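PDB 3D0F: penicillin-binding 1 transmembrane protein MrcA from Nitrosomonas europaea ATCC 19718, which probably polymerises peptidoglycan glycan strands and cross-links their peptides as a bifunctional penicillin-binding protein, of which this chain is the OB-like domain. Local coordinates for residues Ala9-Pro14 with Gln24-Asp29; Ala88-Lys93 with Trp100-Leu105; Ala39-Ala44 with Lys82-Gly87; Pro46-Ala51 with Arg60-Gly65. One frame throughout, in Å; residues are numbered along the deposited sequence.

Interaction 1 (Ala9-Pro14 with Gln24-Asp29); sequences AFLKLP and QDIMQD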
# COMPACT_ATOMS: atom_id res chain seq x y z
N ALA A 9 -14.71 -8.71 -6.87
CA ALA A 9 -14.62 -10.14 -6.70
C ALA A 9 -15.20 -10.47 -5.34
O ALA A 9 -15.36 -9.60 -4.49
CB ALA A 9 -13.16 -10.65 -6.78
N PHE A 10 -15.49 -11.74 -5.16
CA PHE A 10 -15.98 -12.28 -3.88
C PHE A 10 -15.20 -13.53 -3.54
O PHE A 10 -15.11 -14.45 -4.34
CB PHE A 10 -17.46 -12.59 -3.97
CG PHE A 10 -18.31 -11.38 -4.24
CD1 PHE A 10 -18.49 -10.93 -5.52
CD2 PHE A 10 -18.92 -10.67 -3.19
CE1 PHE A 10 -19.25 -9.79 -5.79
CE2 PHE A 10 -19.69 -9.56 -3.46
CZ PHE A 10 -19.83 -9.11 -4.74
N LEU A 11 -14.63 -13.58 -2.35
CA LEU A 11 -13.89 -14.75 -1.86
C LEU A 11 -14.75 -15.55 -0.90
O LEU A 11 -15.75 -15.05 -0.34
CB LEU A 11 -12.61 -14.30 -1.20
CG LEU A 11 -11.76 -13.26 -1.91
CD1 LEU A 11 -10.52 -12.75 -1.17
CD2 LEU A 11 -11.37 -13.85 -3.28
N LYS A 12 -14.44 -16.83 -0.79
CA LYS A 12 -15.19 -17.73 0.08
C LYS A 12 -14.54 -17.73 1.47
O LYS A 12 -13.39 -18.17 1.62
CB LYS A 12 -15.19 -19.13 -0.51
CG LYS A 12 -16.08 -20.08 0.25
CD LYS A 12 -15.93 -21.47 -0.30
CE LYS A 12 -16.71 -21.70 -1.58
NZ LYS A 12 -17.10 -23.15 -1.67
N LEU A 13 -15.22 -17.22 2.48
CA LEU A 13 -14.61 -17.05 3.77
C LEU A 13 -14.57 -18.38 4.54
O LEU A 13 -15.41 -19.27 4.30
CB LEU A 13 -15.38 -16.07 4.64
CG LEU A 13 -15.45 -14.61 4.22
CD1 LEU A 13 -16.49 -13.93 5.13
CD2 LEU A 13 -14.10 -13.95 4.30
N PRO A 14 -13.62 -18.48 5.46
CA PRO A 14 -13.70 -19.56 6.48
C PRO A 14 -14.80 -19.22 7.52
O PRO A 14 -15.18 -18.06 7.64
CB PRO A 14 -12.32 -19.48 7.14
CG PRO A 14 -11.93 -18.03 7.02
CD PRO A 14 -12.43 -17.64 5.66
N GLN A 24 -5.60 -15.04 4.94
CA GLN A 24 -4.49 -14.73 4.02
C GLN A 24 -4.51 -15.68 2.83
O GLN A 24 -4.25 -15.31 1.69
CB GLN A 24 -3.12 -14.90 4.71
CG GLN A 24 -2.77 -13.80 5.68
CD GLN A 24 -2.57 -12.41 5.07
OE1 GLN A 24 -2.48 -12.21 3.83
NE2 GLN A 24 -2.47 -11.42 5.95
N ASP A 25 -4.82 -16.95 3.10
CA ASP A 25 -4.84 -17.95 2.01
C ASP A 25 -5.88 -17.63 0.95
O ASP A 25 -5.60 -17.75 -0.26
CB ASP A 25 -5.08 -19.35 2.57
CG ASP A 25 -3.82 -19.99 3.16
OD1 ASP A 25 -2.70 -19.41 3.11
OD2 ASP A 25 -4.01 -21.10 3.68
N ILE A 26 -7.07 -17.18 1.36
CA ILE A 26 -8.12 -16.90 0.32
C ILE A 26 -7.74 -15.63 -0.48
O ILE A 26 -8.20 -15.49 -1.61
CB ILE A 26 -9.56 -16.78 0.84
CG1 ILE A 26 -9.71 -15.61 1.83
CG2 ILE A 26 -9.96 -18.09 1.55
CD1 ILE A 26 -11.14 -15.37 2.28
N MSE A 27 -6.90 -14.76 0.10
CA MSE A 27 -6.44 -13.53 -0.53
C MSE A 27 -5.13 -13.69 -1.30
O MSE A 27 -4.59 -12.70 -1.80
CB MSE A 27 -6.26 -12.45 0.55
CG MSE A 27 -7.50 -12.06 1.28
SE MSE A 27 -7.15 -10.47 2.40
CE MSE A 27 -7.20 -9.05 1.12
N GLN A 28 -4.63 -14.91 -1.39
CA GLN A 28 -3.27 -15.12 -1.88
C GLN A 28 -2.96 -14.45 -3.22
O GLN A 28 -1.82 -14.03 -3.42
CB GLN A 28 -2.94 -16.59 -1.93
CG GLN A 28 -3.69 -17.40 -2.92
CD GLN A 28 -3.37 -18.89 -2.85
OE1 GLN A 28 -2.41 -19.30 -2.17
NE2 GLN A 28 -4.18 -19.71 -3.54
N ASP A 29 -3.94 -14.41 -4.14
CA ASP A 29 -3.68 -13.90 -5.50
C ASP A 29 -3.84 -12.38 -5.64
O ASP A 29 -3.41 -11.84 -6.67
CB ASP A 29 -4.61 -14.56 -6.51
CG ASP A 29 -4.29 -16.07 -6.76
OD1 ASP A 29 -3.15 -16.50 -6.44
OD2 ASP A 29 -5.18 -16.77 -7.31
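An N-terminal arm folded back on a short helix provides the setting for Ile-26, which meets Leu-11, Lys-12, Leu-13 and Pro-14 of the extended 9-14 segment. The Ile-26 side chain is the hub. Its CG1 stands between the backbone N and the carbonyl carbon (chi1 62°), which leaves CG2 anti to the carbonyl carbon, and both branches reach the arm. CG2 lies against the backbone, 3.4 Å from Lys-12 O, while CD1 is 3.9 Å from Leu-11 CB and just as near to Leu-13 CD2. Pro-14 adds its CD, 4.3 Å from Ile-26 CD1. Leu-11 works in the other direction: its CD1 rests 3.6 Å from Ile-26 O and 3.9 Å from CG of the selenomethionine Met-27, whose side chain it crosses at about a right angle. No hydrogen bond joins the two segments; the contact is one of apolar packing and methyl-to-carbonyl approaches at the last turn of helix 20-26, where Leu-13 and Pro-14 also touch Leu-23. The same elements serve the dimer. Ala-9 and Phe-10 pair antiparallel with a strand of the second subunit, and Lys-54 of that subunit donates from NZ to Met-27 O. Far from the five-stranded sheet of its own chain, this apolar arm-and-helix unit includes an arm that adds a strand to a partner's sheet, as in intertwined dimers.

Interaction 2 (Ala88-Lys93 with Trp100-Leu105); sequences ALIRVK and WQIVQL. With PO4 (phosphate ion), chain C.
The guanidinium of Arg-91 has Leu-105 on one face and a phosphate ion at its edge. Leu-105 CD1 sits over the centre of the group, 3.5 Å above its plane, and the phosphorus lies in that plane. Two nearly straight bonds form the fork: Arg-91 NH1 to phosphate O4 (3.0 Å, 176° at the hydrogen) and Arg-91 NH2 to phosphate O1 (2.9 Å, 167°). The bend at chi2 (-75°) sets CD beside Leu-105 CG. The second flat group, the indole of Trp-100, meets the neighbouring strand through its six-membered ring, with CE3 3.8 Å from Val-92 CG2 and closer still to the carbonyl carbon of Lys-93.

The backbones form the antiparallel hairpin of strands 88-94 and 100-103. Lys-93 N donates to Gln-101 O over 2.9 Å, and Gln-101 N returns a bond of 2.8 Å to Lys-93 O. Further along, Val-103 N reaches Arg-91 O at 2.9 Å, but a water takes over the reverse exchange, accepting from Arg-91 N and donating a hydrogen bond to Val-103 O, from which it lies 2.7 Å. On the face of Val-92 and Ile-102, these two residues pack on Ile-61.

Arg-91 NH2 also forms a salt bridge with Glu-8 of the second subunit, and Gly-31 N of that subunit donates to the phosphate. The ion, probably from the crystallisation liquor, therefore bridges two chains, and the chemistry implies a subunit junction where the arginine's charge is probably balanced by a carboxylate and, in this crystal, by phosphate.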
# COMPACT_ATOMS: atom_id res chain seq x y z
N ALA A 88 17.15 7.77 -7.03
CA ALA A 88 16.77 6.38 -7.25
C ALA A 88 15.32 6.20 -6.84
O ALA A 88 14.93 6.58 -5.75
CB ALA A 88 17.66 5.48 -6.45
N LEU A 89 14.55 5.56 -7.72
CA LEU A 89 13.20 5.12 -7.42
C LEU A 89 13.27 3.73 -6.79
O LEU A 89 13.73 2.75 -7.39
CB LEU A 89 12.34 5.08 -8.71
CG LEU A 89 10.90 4.59 -8.55
CD1 LEU A 89 10.11 5.46 -7.57
CD2 LEU A 89 10.24 4.52 -9.93
N ILE A 90 12.82 3.66 -5.54
CA ILE A 90 12.80 2.41 -4.76
C ILE A 90 11.42 2.11 -4.28
O ILE A 90 10.50 2.91 -4.41
CB ILE A 90 13.80 2.49 -3.56
CG1 ILE A 90 13.49 3.66 -2.63
CG2 ILE A 90 15.27 2.61 -4.15
CD1 ILE A 90 14.19 3.61 -1.30
N ARG A 91 11.29 0.94 -3.68
CA ARG A 91 10.05 0.56 -3.03
C ARG A 91 10.38 0.29 -1.58
O ARG A 91 11.41 -0.30 -1.25
CB ARG A 91 9.45 -0.70 -3.67
CG ARG A 91 9.20 -0.53 -5.18
CD ARG A 91 7.98 0.32 -5.53
NE ARG A 91 8.02 0.58 -6.96
CZ ARG A 91 7.07 1.21 -7.66
NH1 ARG A 91 5.96 1.61 -7.06
NH2 ARG A 91 7.26 1.41 -8.97
N VAL A 92 9.45 0.68 -0.73
CA VAL A 92 9.61 0.54 0.72
C VAL A 92 8.38 -0.03 1.39
O VAL A 92 7.25 0.15 0.90
CB VAL A 92 9.96 1.91 1.35
CG1 VAL A 92 11.27 2.40 0.78
CG2 VAL A 92 8.87 2.94 1.05
N LYS A 93 8.60 -0.67 2.54
CA LYS A 93 7.49 -1.19 3.32
C LYS A 93 7.81 -0.98 4.81
O LYS A 93 8.94 -1.24 5.24
CB LYS A 93 7.35 -2.68 3.02
CG LYS A 93 6.15 -3.38 3.64
CD LYS A 93 6.11 -4.83 3.21
CE LYS A 93 5.08 -5.66 3.94
NZ LYS A 93 3.84 -5.00 4.31
N TRP A 100 10.99 1.31 8.45
CA TRP A 100 10.86 1.10 7.04
C TRP A 100 11.98 0.22 6.53
O TRP A 100 13.10 0.28 7.04
CB TRP A 100 10.87 2.44 6.29
CG TRP A 100 9.58 3.23 6.55
CD1 TRP A 100 9.37 4.10 7.56
CD2 TRP A 100 8.36 3.17 5.81
NE1 TRP A 100 8.07 4.58 7.52
CE2 TRP A 100 7.45 4.04 6.43
CE3 TRP A 100 7.93 2.45 4.70
CZ2 TRP A 100 6.13 4.21 5.98
CZ3 TRP A 100 6.64 2.66 4.23
CH2 TRP A 100 5.75 3.51 4.89
N GLN A 101 11.69 -0.56 5.49
CA GLN A 101 12.66 -1.38 4.81
C GLN A 101 12.58 -1.19 3.30
O GLN A 101 11.49 -0.96 2.75
CB GLN A 101 12.42 -2.86 5.17
CG GLN A 101 11.07 -3.35 4.67
CD GLN A 101 10.59 -4.67 5.22
OE1 GLN A 101 9.37 -4.91 5.22
NE2 GLN A 101 11.50 -5.53 5.64
N ILE A 102 13.72 -1.30 2.63
CA ILE A 102 13.79 -1.28 1.16
C ILE A 102 13.51 -2.70 0.66
O ILE A 102 14.19 -3.69 1.02
CB ILE A 102 15.14 -0.82 0.66
CG1 ILE A 102 15.45 0.61 1.14
CG2 ILE A 102 15.16 -0.96 -0.87
CD1 ILE A 102 16.81 1.16 0.70
N VAL A 103 12.46 -2.77 -0.13
CA VAL A 103 11.99 -4.02 -0.71
C VAL A 103 11.83 -3.89 -2.24
O VAL A 103 12.29 -2.94 -2.84
CB VAL A 103 10.64 -4.40 -0.06
CG1 VAL A 103 10.83 -4.63 1.43
CG2 VAL A 103 9.54 -3.37 -0.33
N GLN A 104 11.15 -4.84 -2.87
CA GLN A 104 10.88 -4.69 -4.30
C GLN A 104 9.54 -5.31 -4.63
O GLN A 104 9.03 -6.11 -3.84
CB GLN A 104 11.99 -5.27 -5.12
CG GLN A 104 12.20 -6.75 -4.97
CD GLN A 104 13.47 -7.24 -5.60
OE1 GLN A 104 14.17 -6.53 -6.32
NE2 GLN A 104 13.79 -8.50 -5.31
N LEU A 105 8.93 -4.88 -5.73
CA LEU A 105 7.61 -5.36 -6.10
C LEU A 105 7.73 -6.83 -6.46
O LEU A 105 8.74 -7.24 -7.03
CB LEU A 105 7.01 -4.53 -7.25
CG LEU A 105 6.53 -3.13 -6.84
CD1 LEU A 105 6.27 -2.27 -8.05
CD2 LEU A 105 5.34 -3.17 -5.87
P PO4 C . 3.88 2.65 -10.23
O1 PO4 C . 5.26 2.45 -10.79
O2 PO4 C . 3.23 3.76 -11.02
O3 PO4 C . 3.09 1.37 -10.39
O4 PO4 C . 3.89 3.02 -8.77
O HOH W 1 13.59 -0.95 -4.06

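Interaction 3 (Ala39-Ala44 with Lys82-Gly87); sequences AVVLSA and KRIRPG
Val-41 and Gly-87 supply the hydrogen bonding between strand 37-45 and the loop that leads into strand 88-94. Gly-87 N donates to Val-41 O over 2.8 Å with an almost straight N-H...O angle of 174°. The same oxygen takes a CA-H...O contact from Pro-86 CA at 3.4 Å, so one carbonyl receives two consecutive residues. Gly-87 has a positive phi (100°), at which a CB would press on the carbonyl O of Pro-86.

Apolar contacts gather on Ile-84, whose CG2 lies 3.8 Å from Val-41 CG2 and 3.9 Å from Ala-44 CB. The Val-41 and Ile-84 side chains cross at about a right angle. With its CG1 anti to the backbone N (chi1 172°), Val-41 also puts that methyl 3.6 Å from Arg-85 O. Pro-86 leans its ring on the strand, CG standing 3.6 Å from Leu-42 O; in the dimer this proline packs on Leu-13 of the second subunit.

Solvent makes the third kind of link. A water in the plane of the Arg-83 guanidinium, at its edge, accepts from NH1 and donates to Ala-44 O across 2.9 Å.

Leu-42 and Ser-43 together sit opposite the single residue Glu-50 in a classic beta bulge, and the strand changes direction at Leu-42. A long, bulged strand, the first of the five-stranded sheet, that bends to serve both halves of the barrel is characteristic of the OB fold, consistent with the family assignment of this domain.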
# COMPACT_ATOMS: atom_id res chain seq x y z
N ALA A 39 9.09 5.30 -3.36
CA ALA A 39 9.79 6.39 -2.73
C ALA A 39 10.97 6.78 -3.62
O ALA A 39 11.52 5.96 -4.34
CB ALA A 39 10.29 6.04 -1.32
N VAL A 40 11.35 8.03 -3.53
CA VAL A 40 12.52 8.52 -4.26
C VAL A 40 13.62 8.84 -3.27
O VAL A 40 13.41 9.55 -2.30
CB VAL A 40 12.25 9.77 -5.15
CG1 VAL A 40 11.71 10.94 -4.33
CG2 VAL A 40 13.51 10.20 -5.88
N VAL A 41 14.80 8.32 -3.54
CA VAL A 41 15.95 8.52 -2.65
C VAL A 41 16.47 9.96 -2.71
O VAL A 41 16.65 10.53 -3.80
CB VAL A 41 17.07 7.49 -2.93
CG1 VAL A 41 18.39 7.86 -2.11
CG2 VAL A 41 16.55 6.06 -2.61
N LEU A 42 16.64 10.54 -1.52
CA LEU A 42 17.24 11.87 -1.37
C LEU A 42 18.72 11.81 -0.99
O LEU A 42 19.49 12.67 -1.38
CB LEU A 42 16.48 12.66 -0.29
CG LEU A 42 14.98 12.76 -0.55
CD1 LEU A 42 14.31 13.59 0.55
CD2 LEU A 42 14.61 13.27 -1.95
N SER A 43 19.11 10.86 -0.14
CA SER A 43 20.45 10.66 0.24
C SER A 43 20.68 9.19 0.54
O SER A 43 19.76 8.51 0.94
CB SER A 43 20.78 11.51 1.45
OG SER A 43 20.19 11.00 2.61
N ALA A 44 21.92 8.73 0.37
CA ALA A 44 22.24 7.32 0.62
C ALA A 44 23.66 7.12 1.03
O ALA A 44 24.59 7.66 0.42
CB ALA A 44 21.96 6.48 -0.59
N LYS A 82 24.44 1.59 -11.00
CA LYS A 82 23.16 0.97 -10.66
C LYS A 82 22.85 1.10 -9.18
O LYS A 82 21.75 0.76 -8.74
CB LYS A 82 23.15 -0.51 -11.05
CG LYS A 82 23.13 -0.69 -12.55
CD LYS A 82 23.19 -2.17 -12.93
CE LYS A 82 23.32 -2.34 -14.45
NZ LYS A 82 24.75 -2.46 -14.89
N ARG A 83 23.83 1.54 -8.39
CA ARG A 83 23.65 1.66 -6.95
C ARG A 83 22.55 2.66 -6.58
O ARG A 83 22.22 3.53 -7.37
CB ARG A 83 24.95 2.05 -6.26
CG ARG A 83 25.34 3.44 -6.48
CD ARG A 83 26.71 3.77 -5.87
NE ARG A 83 27.00 5.14 -6.25
CZ ARG A 83 26.64 6.24 -5.58
NH1 ARG A 83 25.97 6.21 -4.40
NH2 ARG A 83 26.96 7.42 -6.11
N ILE A 84 22.05 2.51 -5.38
CA ILE A 84 21.12 3.48 -4.79
C ILE A 84 21.87 4.80 -4.56
O ILE A 84 22.97 4.82 -3.99
CB ILE A 84 20.55 2.94 -3.50
CG1 ILE A 84 19.61 1.76 -3.83
CG2 ILE A 84 19.80 4.04 -2.71
CD1 ILE A 84 19.30 0.82 -2.69
N ARG A 85 21.26 5.89 -5.02
CA ARG A 85 21.89 7.24 -5.06
C ARG A 85 20.74 8.24 -5.13
O ARG A 85 19.61 7.87 -5.46
CB ARG A 85 22.82 7.40 -6.28
CG ARG A 85 22.15 7.89 -7.62
CD ARG A 85 23.20 8.35 -8.69
NE ARG A 85 22.58 9.00 -9.86
CZ ARG A 85 22.35 8.41 -11.03
NH1 ARG A 85 22.77 7.18 -11.28
NH2 ARG A 85 21.75 9.11 -12.00
N PRO A 86 21.02 9.53 -4.87
CA PRO A 86 19.88 10.45 -5.00
C PRO A 86 19.15 10.41 -6.34
O PRO A 86 19.79 10.50 -7.41
CB PRO A 86 20.51 11.82 -4.73
CG PRO A 86 21.70 11.53 -3.95
CD PRO A 86 22.23 10.22 -4.41
N GLY A 87 17.84 10.30 -6.27
CA GLY A 87 16.97 10.15 -7.42
C GLY A 87 16.52 8.73 -7.69
O GLY A 87 15.61 8.52 -8.47
O HOH W 2 24.54 8.38 -2.36

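Interaction 4 (Pro46-Ala51 with Arg60-Gly65); sequences PGAVEA and RITGDG
Arg-60 and Ala-48 meet on a beta hairpin, in which strands 48-53 and 58-61 run antiparallel at one side of the OB-like sheet. The CG of Arg-60 is anti to the backbone N (chi1 -162°), the chain stays extended as far as NE, and one face of the guanidinium receives Ala-48 CB, which is offset toward the rim and 3.6 Å from NH2. At the edge, in the same plane, stands Glu-50 OE2, 3.8 Å from NE: a long salt bridge, with carboxylate and guanidinium planes 88° apart. At this length the attraction is probably largely electrostatic.

Ile-61 comes next and carries the backbone register. Its N donates to Val-49 O at 2.7 Å, and its O accepts from Val-49 N at 2.9 Å. The isoleucine side chain shares its face with Val-49 and continues onto Trp-100, Ile-102 and Val-92, so the hairpin contributes to the apolar interior enclosed by the curled sheet.

At Thr-62, CG2 rests 3.6 Å from Gly-47 O and a little further from Ala-48 CB. The same Gly-47 carbonyl is reached by a water, 2.7 Å away, which accepts from Gly-63 N over 2.9 Å and so extends the pairing where direct bonds have ended. Beyond Asp-64 the chain curls back, and Gly-65 N makes a weak hydrogen bond of 3.0 Å to Thr-62 O.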
# COMPACT_ATOMS: atom_id res chain seq x y z
N PRO A 46 25.95 3.65 3.34
CA PRO A 46 25.71 2.29 3.81
C PRO A 46 24.93 2.21 5.14
O PRO A 46 24.37 1.14 5.49
CB PRO A 46 27.15 1.74 4.00
CG PRO A 46 27.94 2.51 3.09
CD PRO A 46 27.39 3.91 3.17
N GLY A 47 24.92 3.31 5.88
CA GLY A 47 24.24 3.37 7.19
C GLY A 47 22.85 3.97 7.18
O GLY A 47 22.13 3.80 8.14
N ALA A 48 22.47 4.72 6.14
CA ALA A 48 21.16 5.35 6.14
C ALA A 48 20.77 5.79 4.73
O ALA A 48 21.58 6.34 4.00
CB ALA A 48 21.20 6.56 7.00
N VAL A 49 19.52 5.56 4.39
CA VAL A 49 18.92 6.08 3.17
C VAL A 49 17.74 6.95 3.61
O VAL A 49 16.87 6.49 4.38
CB VAL A 49 18.44 4.91 2.29
CG1 VAL A 49 17.56 5.42 1.16
CG2 VAL A 49 19.64 4.08 1.83
N GLU A 50 17.69 8.19 3.10
CA GLU A 50 16.52 9.06 3.27
C GLU A 50 15.75 9.03 1.95
O GLU A 50 16.36 9.19 0.89
CB GLU A 50 16.95 10.51 3.55
CG GLU A 50 17.65 10.67 4.86
CD GLU A 50 17.42 12.01 5.57
OE1 GLU A 50 16.95 13.00 4.96
OE2 GLU A 50 17.75 12.04 6.79
N ALA A 51 14.45 8.84 2.02
CA ALA A 51 13.61 8.75 0.83
C ALA A 51 12.28 9.48 1.03
O ALA A 51 11.77 9.52 2.16
CB ALA A 51 13.40 7.28 0.42
N ARG A 60 13.55 7.57 6.88
CA ARG A 60 14.95 7.20 7.03
C ARG A 60 15.03 5.69 7.26
O ARG A 60 14.47 5.19 8.26
CB ARG A 60 15.59 7.97 8.19
CG ARG A 60 17.09 8.00 8.19
CD ARG A 60 17.58 9.12 9.18
NE ARG A 60 19.00 9.32 9.12
CZ ARG A 60 19.90 8.68 9.85
NH1 ARG A 60 19.54 7.74 10.75
NH2 ARG A 60 21.18 8.97 9.67
N ILE A 61 15.76 4.99 6.39
CA ILE A 61 15.90 3.51 6.44
C ILE A 61 17.32 3.23 6.91
O ILE A 61 18.27 3.77 6.35
CB ILE A 61 15.63 2.85 5.08
CG1 ILE A 61 14.24 3.29 4.58
CG2 ILE A 61 15.70 1.29 5.16
CD1 ILE A 61 14.17 3.55 3.08
N THR A 62 17.43 2.36 7.92
CA THR A 62 18.71 2.05 8.57
C THR A 62 18.70 0.57 9.00
O THR A 62 17.68 -0.09 8.90
CB THR A 62 18.95 2.90 9.84
OG1 THR A 62 17.95 2.59 10.84
CG2 THR A 62 18.89 4.40 9.49
N GLY A 63 19.81 0.10 9.53
CA GLY A 63 19.88 -1.24 10.16
C GLY A 63 19.26 -2.35 9.30
O GLY A 63 19.61 -2.53 8.13
N ASP A 64 18.36 -3.08 9.91
CA ASP A 64 17.73 -4.25 9.25
C ASP A 64 17.06 -3.86 7.93
O ASP A 64 17.07 -4.64 6.97
CB ASP A 64 16.71 -4.89 10.16
CG ASP A 64 17.31 -5.56 11.37
OD1 ASP A 64 18.55 -5.74 11.47
OD2 ASP A 64 16.46 -5.97 12.23
N GLY A 65 16.50 -2.64 7.87
CA GLY A 65 15.81 -2.17 6.68
C GLY A 65 16.67 -2.06 5.44
O GLY A 65 16.14 -2.00 4.34
O HOH W 3 22.38 1.48 9.54

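Overall arrangement
Interactions 2, 3 and 4 share one five-stranded antiparallel sheet, ordered 58-61, 48-53, 37-45, 88-94, 100-103, and their centres lie about 11 Å from one another. Strand 37-45 of interaction 3 is the middle member, bonded to strand 48-53 of interaction 4 and to strand 88-94 of interaction 2; a probable hydrogen bond from Ile-102 N to Gly-65 O brings the two outer edges together, as in an OB barrel. Along the chain interaction 1 comes first, interaction 4 falls between the halves of interaction 3, and interaction 2 ends the series. Interaction 1 stands apart, its centre about 26 to 37 Å from the others, placing its arm on the second subunit, which interactions 2 and 3 also touch.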